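Local coordinates for cell envelope-related transcriptional attenuator domain-containing protein (Streptococcus agalactiae, PDB 3OKZ) that is of unproven function but probably takes part in attaching polymers to the bacterial cell wall, like other LytR/CpsA/Psr proteins, at residues V101-V109 with K280-A290. Numbering follows the deposited sequence.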
ATOM      1  N   VAL A 101      -5.041   8.038   6.119  1.00 17.56           N
ATOM      2  CA  VAL A 101      -3.913   7.225   6.562  1.00 12.15           C
ATOM      3  C   VAL A 101      -3.047   7.951   7.574  1.00 19.27           C
ATOM      4  O   VAL A 101      -2.531   7.336   8.516  1.00 23.81           O
ATOM      5  CB  VAL A 101      -3.038   6.776   5.369  1.00 11.83           C
ATOM      6  CG1 VAL A 101      -1.658   6.323   5.862  1.00  2.99           C
ATOM      7  CG2 VAL A 101      -3.743   5.629   4.617  1.00  3.78           C
ATOM      8  N   GLN A 102      -2.879   9.255   7.388  1.00 25.28           N
ATOM      9  CA  GLN A 102      -2.072  10.012   8.324  1.00 35.42           C
ATOM     10  C   GLN A 102      -2.756   9.986   9.687  1.00 35.47           C
ATOM     11  O   GLN A 102      -2.097   9.820  10.714  1.00 37.35           O
ATOM     12  CB  GLN A 102      -1.876  11.451   7.833  1.00 36.04           C
ATOM     13  CG  GLN A 102      -1.031  11.556   6.564  1.00 37.67           C
ATOM     14  CD  GLN A 102      -0.598  12.973   6.233  1.00 36.17           C
ATOM     15  OE1 GLN A 102       0.195  13.189   5.323  1.00 44.27           O
ATOM     16  NE2 GLN A 102      -1.114  13.938   6.967  1.00 26.81           N
ATOM     17  N   ASP A 103      -4.081  10.123   9.704  1.00 26.44           N
ATOM     18  CA  ASP A 103      -4.811  10.105  10.968  1.00 21.86           C
ATOM     19  C   ASP A 103      -4.880   8.720  11.589  1.00 31.16           C
ATOM     20  O   ASP A 103      -5.010   8.588  12.809  1.00 35.46           O
ATOM     21  CB  ASP A 103      -6.227  10.642  10.790  1.00 23.28           C
ATOM     22  CG  ASP A 103      -6.257  12.148  10.622  1.00 36.95           C
ATOM     23  OD1 ASP A 103      -5.313  12.817  11.120  1.00 43.35           O
ATOM     24  OD2 ASP A 103      -7.231  12.657  10.007  1.00 25.54           O
ATOM     25  N   LEU A 104      -4.810   7.694  10.743  1.00 26.78           N
ATOM     26  CA  LEU A 104      -4.840   6.315  11.206  1.00 22.90           C
ATOM     27  C   LEU A 104      -3.589   5.988  12.018  1.00 22.07           C
ATOM     28  O   LEU A 104      -3.672   5.458  13.127  1.00 16.33           O
ATOM     29  CB  LEU A 104      -4.919   5.362  10.012  1.00 28.00           C
ATOM     30  CG  LEU A 104      -4.378   3.934  10.217  1.00 23.34           C
ATOM     31  CD1 LEU A 104      -5.193   3.193  11.277  1.00 18.09           C
ATOM     32  CD2 LEU A 104      -4.410   3.193   8.890  1.00 15.98           C
ATOM     33  N   LEU A 105      -2.429   6.308  11.454  1.00 21.73           N
ATOM     34  CA  LEU A 105      -1.161   6.027  12.109  1.00 23.12           C
ATOM     35  C   LEU A 105      -0.621   7.125  13.014  1.00 32.74           C
ATOM     36  O   LEU A 105       0.347   6.896  13.731  1.00 29.94           O
ATOM     37  CB  LEU A 105      -0.107   5.705  11.065  1.00 16.15           C
ATOM     38  CG  LEU A 105      -0.390   4.523  10.147  1.00  9.79           C
ATOM     39  CD1 LEU A 105       0.715   4.454   9.091  1.00  2.69           C
ATOM     40  CD2 LEU A 105      -0.458   3.235  10.962  1.00  3.17           C
ATOM     41  N   ASP A 106      -1.229   8.308  12.985  1.00 37.50           N
ATOM     42  CA  ASP A 106      -0.760   9.421  13.813  1.00 34.42           C
ATOM     43  C   ASP A 106       0.651   9.809  13.387  1.00 32.79           C
ATOM     44  O   ASP A 106       1.602   9.742  14.180  1.00 25.67           O
ATOM     45  CB  ASP A 106      -0.740   9.030  15.292  1.00 27.18           C
ATOM     46  CG  ASP A 106      -0.323  10.177  16.184  1.00 25.41           C
ATOM     47  OD1 ASP A 106      -0.947  11.253  16.080  1.00 29.51           O
ATOM     48  OD2 ASP A 106       0.622  10.013  16.983  1.00 22.47           O
ATOM     49  N   ILE A 107       0.780  10.212  12.127  1.00 31.12           N
ATOM     50  CA  ILE A 107       2.068  10.584  11.565  1.00 18.52           C
ATOM     51  C   ILE A 107       1.868  11.304  10.238  1.00 24.92           C
ATOM     52  O   ILE A 107       0.846  11.138   9.567  1.00 32.35           O
ATOM     53  CB  ILE A 107       2.936   9.320  11.328  1.00 41.25           C
ATOM     54  CG1 ILE A 107       4.338   9.713  10.877  1.00 54.71           C
ATOM     55  CG2 ILE A 107       2.305   8.446  10.255  1.00 39.03           C
ATOM     56  CD1 ILE A 107       5.232   8.518  10.622  1.00 63.08           C
ATOM     57  N   ASN A 108       2.845  12.122   9.871  1.00 20.98           N
ATOM     58  CA  ASN A 108       2.782  12.831   8.605  1.00  3.87           C
ATOM     59  C   ASN A 108       3.549  11.985   7.599  1.00  7.20           C
ATOM     60  O   ASN A 108       4.717  11.620   7.804  1.00 12.91           O
ATOM     61  CB  ASN A 108       3.386  14.235   8.746  1.00 13.96           C
ATOM     62  CG  ASN A 108       2.438  15.210   9.471  1.00 48.68           C
ATOM     63  OD1 ASN A 108       2.755  16.390   9.657  1.00 58.67           O
ATOM     64  ND2 ASN A 108       1.268  14.712   9.875  1.00 53.23           N
ATOM     65  N   VAL A 109       2.867  11.642   6.522  1.00 10.00           N
ATOM     66  CA  VAL A 109       3.444  10.804   5.472  1.00 24.37           C
ATOM     67  C   VAL A 109       4.198  11.619   4.417  1.00 19.00           C
ATOM     68  O   VAL A 109       3.594  12.164   3.499  1.00 21.77           O
ATOM     69  CB  VAL A 109       2.330   9.988   4.772  1.00 30.43           C
ATOM     70  CG1 VAL A 109       2.933   9.042   3.757  1.00  0.01           C
ATOM     71  CG2 VAL A 109       1.524   9.233   5.802  1.00 21.67           C
ATOM     72  N   LYS A 280      11.137   9.474  14.673  1.00 20.63           N
ATOM     73  CA  LYS A 280      10.100  10.292  15.295  1.00 18.42           C
ATOM     74  C   LYS A 280       9.890   9.796  16.715  1.00 19.09           C
ATOM     75  O   LYS A 280      10.099   8.625  17.011  1.00 22.78           O
ATOM     76  CB  LYS A 280       8.790  10.183  14.523  1.00 21.55           C
ATOM     77  CG  LYS A 280       8.817  10.857  13.174  1.00 13.04           C
ATOM     78  CD  LYS A 280       7.612  10.450  12.338  1.00 13.34           C
ATOM     79  CE  LYS A 280       7.581  11.201  11.028  1.00 22.61           C
ATOM     80  NZ  LYS A 280       7.350  12.648  11.246  1.00 25.67           N
ATOM     81  N   LYS A 281       9.493  10.693  17.601  1.00 32.62           N
ATOM     82  CA  LYS A 281       9.259  10.305  18.978  1.00 36.21           C
ATOM     83  C   LYS A 281       8.040   9.393  18.992  1.00 28.95           C
ATOM     84  O   LYS A 281       7.128   9.555  18.180  1.00 43.51           O
ATOM     85  CB  LYS A 281       9.018  11.549  19.842  1.00 47.79           C
ATOM     86  CG  LYS A 281      10.250  12.432  20.032  1.00 49.95           C
ATOM     87  CD  LYS A 281      10.009  13.431  21.144  1.00 59.13           C
ATOM     88  CE  LYS A 281      11.274  14.174  21.525  1.00 61.15           C
ATOM     89  NZ  LYS A 281      11.013  15.138  22.639  1.00 58.24           N
ATOM     90  N   ARG A 282       8.026   8.423  19.897  1.00 18.59           N
ATOM     91  CA  ARG A 282       6.903   7.506  19.989  1.00 28.41           C
ATOM     92  C   ARG A 282       5.951   8.057  21.033  1.00 28.20           C
ATOM     93  O   ARG A 282       6.360   8.846  21.880  1.00 47.59           O
ATOM     94  CB  ARG A 282       7.380   6.108  20.406  1.00 40.35           C
ATOM     95  CG  ARG A 282       8.408   5.477  19.471  1.00 48.74           C
ATOM     96  CD  ARG A 282       9.765   6.146  19.611  1.00 59.52           C
ATOM     97  NE  ARG A 282      10.752   5.638  18.658  1.00 64.20           N
ATOM     98  CZ  ARG A 282      11.975   6.142  18.513  1.00 67.73           C
ATOM     99  NH1 ARG A 282      12.363   7.167  19.261  1.00 71.40           N
ATOM    100  NH2 ARG A 282      12.812   5.632  17.616  1.00 69.54           N
ATOM    101  N   SER A 283       4.683   7.654  20.967  1.00 19.72           N
ATOM    102  CA  SER A 283       3.681   8.106  21.935  1.00 33.10           C
ATOM    103  C   SER A 283       3.407   7.028  22.977  1.00 47.26           C
ATOM    104  O   SER A 283       3.422   5.832  22.665  1.00 48.91           O
ATOM    105  CB  SER A 283       2.375   8.446  21.234  1.00 31.39           C
ATOM    106  OG  SER A 283       2.575   9.484  20.305  1.00 33.33           O
ATOM    107  N   LYS A 284       3.162   7.459  24.212  1.00 46.29           N
ATOM    108  CA  LYS A 284       2.864   6.541  25.306  1.00 35.15           C
ATOM    109  C   LYS A 284       1.369   6.232  25.288  1.00 36.83           C
ATOM    110  O   LYS A 284       0.942   5.139  25.662  1.00 47.83           O
ATOM    111  CB  LYS A 284       3.239   7.157  26.657  1.00 30.66           C
ATOM    112  CG  LYS A 284       4.733   7.275  26.916  1.00 44.95           C
ATOM    113  CD  LYS A 284       5.411   8.273  25.981  1.00 53.67           C
ATOM    114  CE  LYS A 284       6.909   8.371  26.264  1.00 53.36           C
ATOM    115  NZ  LYS A 284       7.598   9.314  25.336  1.00 58.28           N
ATOM    116  N   THR A 285       0.579   7.206  24.854  1.00 28.61           N
ATOM    117  CA  THR A 285      -0.866   7.042  24.775  1.00 37.45           C
ATOM    118  C   THR A 285      -1.223   7.107  23.302  1.00 37.26           C
ATOM    119  O   THR A 285      -0.660   7.895  22.550  1.00 35.16           O
ATOM    120  CB  THR A 285      -1.626   8.158  25.544  1.00 57.01           C
ATOM    121  OG1 THR A 285      -1.694   9.344  24.742  1.00 67.44           O
ATOM    122  CG2 THR A 285      -0.911   8.485  26.850  1.00 68.36           C
ATOM    123  N   LEU A 286      -2.159   6.271  22.892  1.00 40.98           N
ATOM    124  CA  LEU A 286      -2.563   6.208  21.502  1.00 33.57           C
ATOM    125  C   LEU A 286      -3.564   7.273  21.052  1.00 28.02           C
ATOM    126  O   LEU A 286      -4.375   7.758  21.838  1.00 37.76           O
ATOM    127  CB  LEU A 286      -3.109   4.800  21.222  1.00 32.88           C
ATOM    128  CG  LEU A 286      -3.940   4.490  19.978  1.00 30.31           C
ATOM    129  CD1 LEU A 286      -3.196   4.881  18.712  1.00 21.71           C
ATOM    130  CD2 LEU A 286      -4.254   2.999  19.976  1.00 39.50           C
ATOM    131  N   LYS A 287      -3.471   7.628  19.772  1.00 28.11           N
ATOM    132  CA  LYS A 287      -4.351   8.592  19.110  1.00 22.89           C
ATOM    133  C   LYS A 287      -4.491   8.069  17.686  1.00 15.85           C
ATOM    134  O   LYS A 287      -3.500   7.694  17.060  1.00 17.62           O
ATOM    135  CB  LYS A 287      -3.725   9.991  19.086  1.00 29.04           C
ATOM    136  CG  LYS A 287      -4.405  10.981  18.146  1.00 29.19           C
ATOM    137  CD  LYS A 287      -3.668  12.307  18.165  1.00 31.91           C
ATOM    138  CE  LYS A 287      -4.056  13.217  17.006  1.00 37.17           C
ATOM    139  NZ  LYS A 287      -5.459  13.701  17.093  1.00 30.59           N
ATOM    140  N   THR A 288      -5.717   8.028  17.187  1.00 19.69           N
ATOM    141  CA  THR A 288      -5.992   7.528  15.847  1.00 21.29           C
ATOM    142  C   THR A 288      -7.401   7.928  15.480  1.00 21.81           C
ATOM    143  O   THR A 288      -8.172   8.345  16.342  1.00 36.15           O
ATOM    144  CB  THR A 288      -5.935   5.991  15.789  1.00 23.33           C
ATOM    145  OG1 THR A 288      -6.105   5.553  14.435  1.00 29.04           O
ATOM    146  CG2 THR A 288      -7.051   5.398  16.625  1.00 22.47           C
ATOM    147  N   SER A 289      -7.745   7.797  14.203  1.00 18.82           N
ATOM    148  CA  SER A 289      -9.097   8.134  13.767  1.00 26.03           C
ATOM    149  C   SER A 289      -9.888   6.852  13.559  1.00 24.25           C
ATOM    150  O   SER A 289     -11.049   6.879  13.165  1.00 21.37           O
ATOM    151  CB  SER A 289      -9.058   8.951  12.474  1.00 28.82           C
ATOM    152  OG  SER A 289      -8.215   8.345  11.511  1.00 36.28           O
ATOM    153  N   ALA A 290      -9.244   5.727  13.844  1.00 31.84           N
ATOM    154  CA  ALA A 290      -9.873   4.428  13.677  1.00 34.77           C
ATOM    155  C   ALA A 290     -10.608   4.007  14.932  1.00 32.04           C
ATOM    156  O   ALA A 290     -10.244   4.390  16.041  1.00 28.83           O
ATOM    157  CB  ALA A 290      -8.831   3.373  13.293  1.00 27.08           C
TER
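T288 meets the C-terminal end of helix 93-105, where carbonyls have run out of helical N-H partners, and its hydroxyl supplies a donor. With OG1 anti to the backbone N (chi1 -175°), the oxygen sits beside the carbonyl carbon, toward the following residues, and accepts from A290 N, an ST turn. OG1 also donates to L104 O at 2.8 Å, tilted 16° from the carbonyl plane. Beside it, S289 N makes a weak bond to D103 O.

The D106 side chain leaves the helix end, where this residue takes positive phi. Its CB rests 3.5 Å from K287 O, which CG faces at longer range. OD1 lies 3.6 Å from K287 CD, the two side chains crossing at about a right angle; D106 OD1 and K287 NZ stay 5.2 Å apart, so any attraction is long-range. OD2 lies 3.9 Å from S283 OG and forms a salt bridge with K275 NZ, to which S283 OG also bonds weakly; a short acidic side chain suits this place. The loop following helix 264-277 thereby runs past a helix of the LytR/CpsA/Psr family region.

Nonpolar contacts lie toward the two ends: L104 CD1 is 4.2 Å from A290 CB, a small methyl beside a buried leucine, while K280's methylenes cross I107's extended branch.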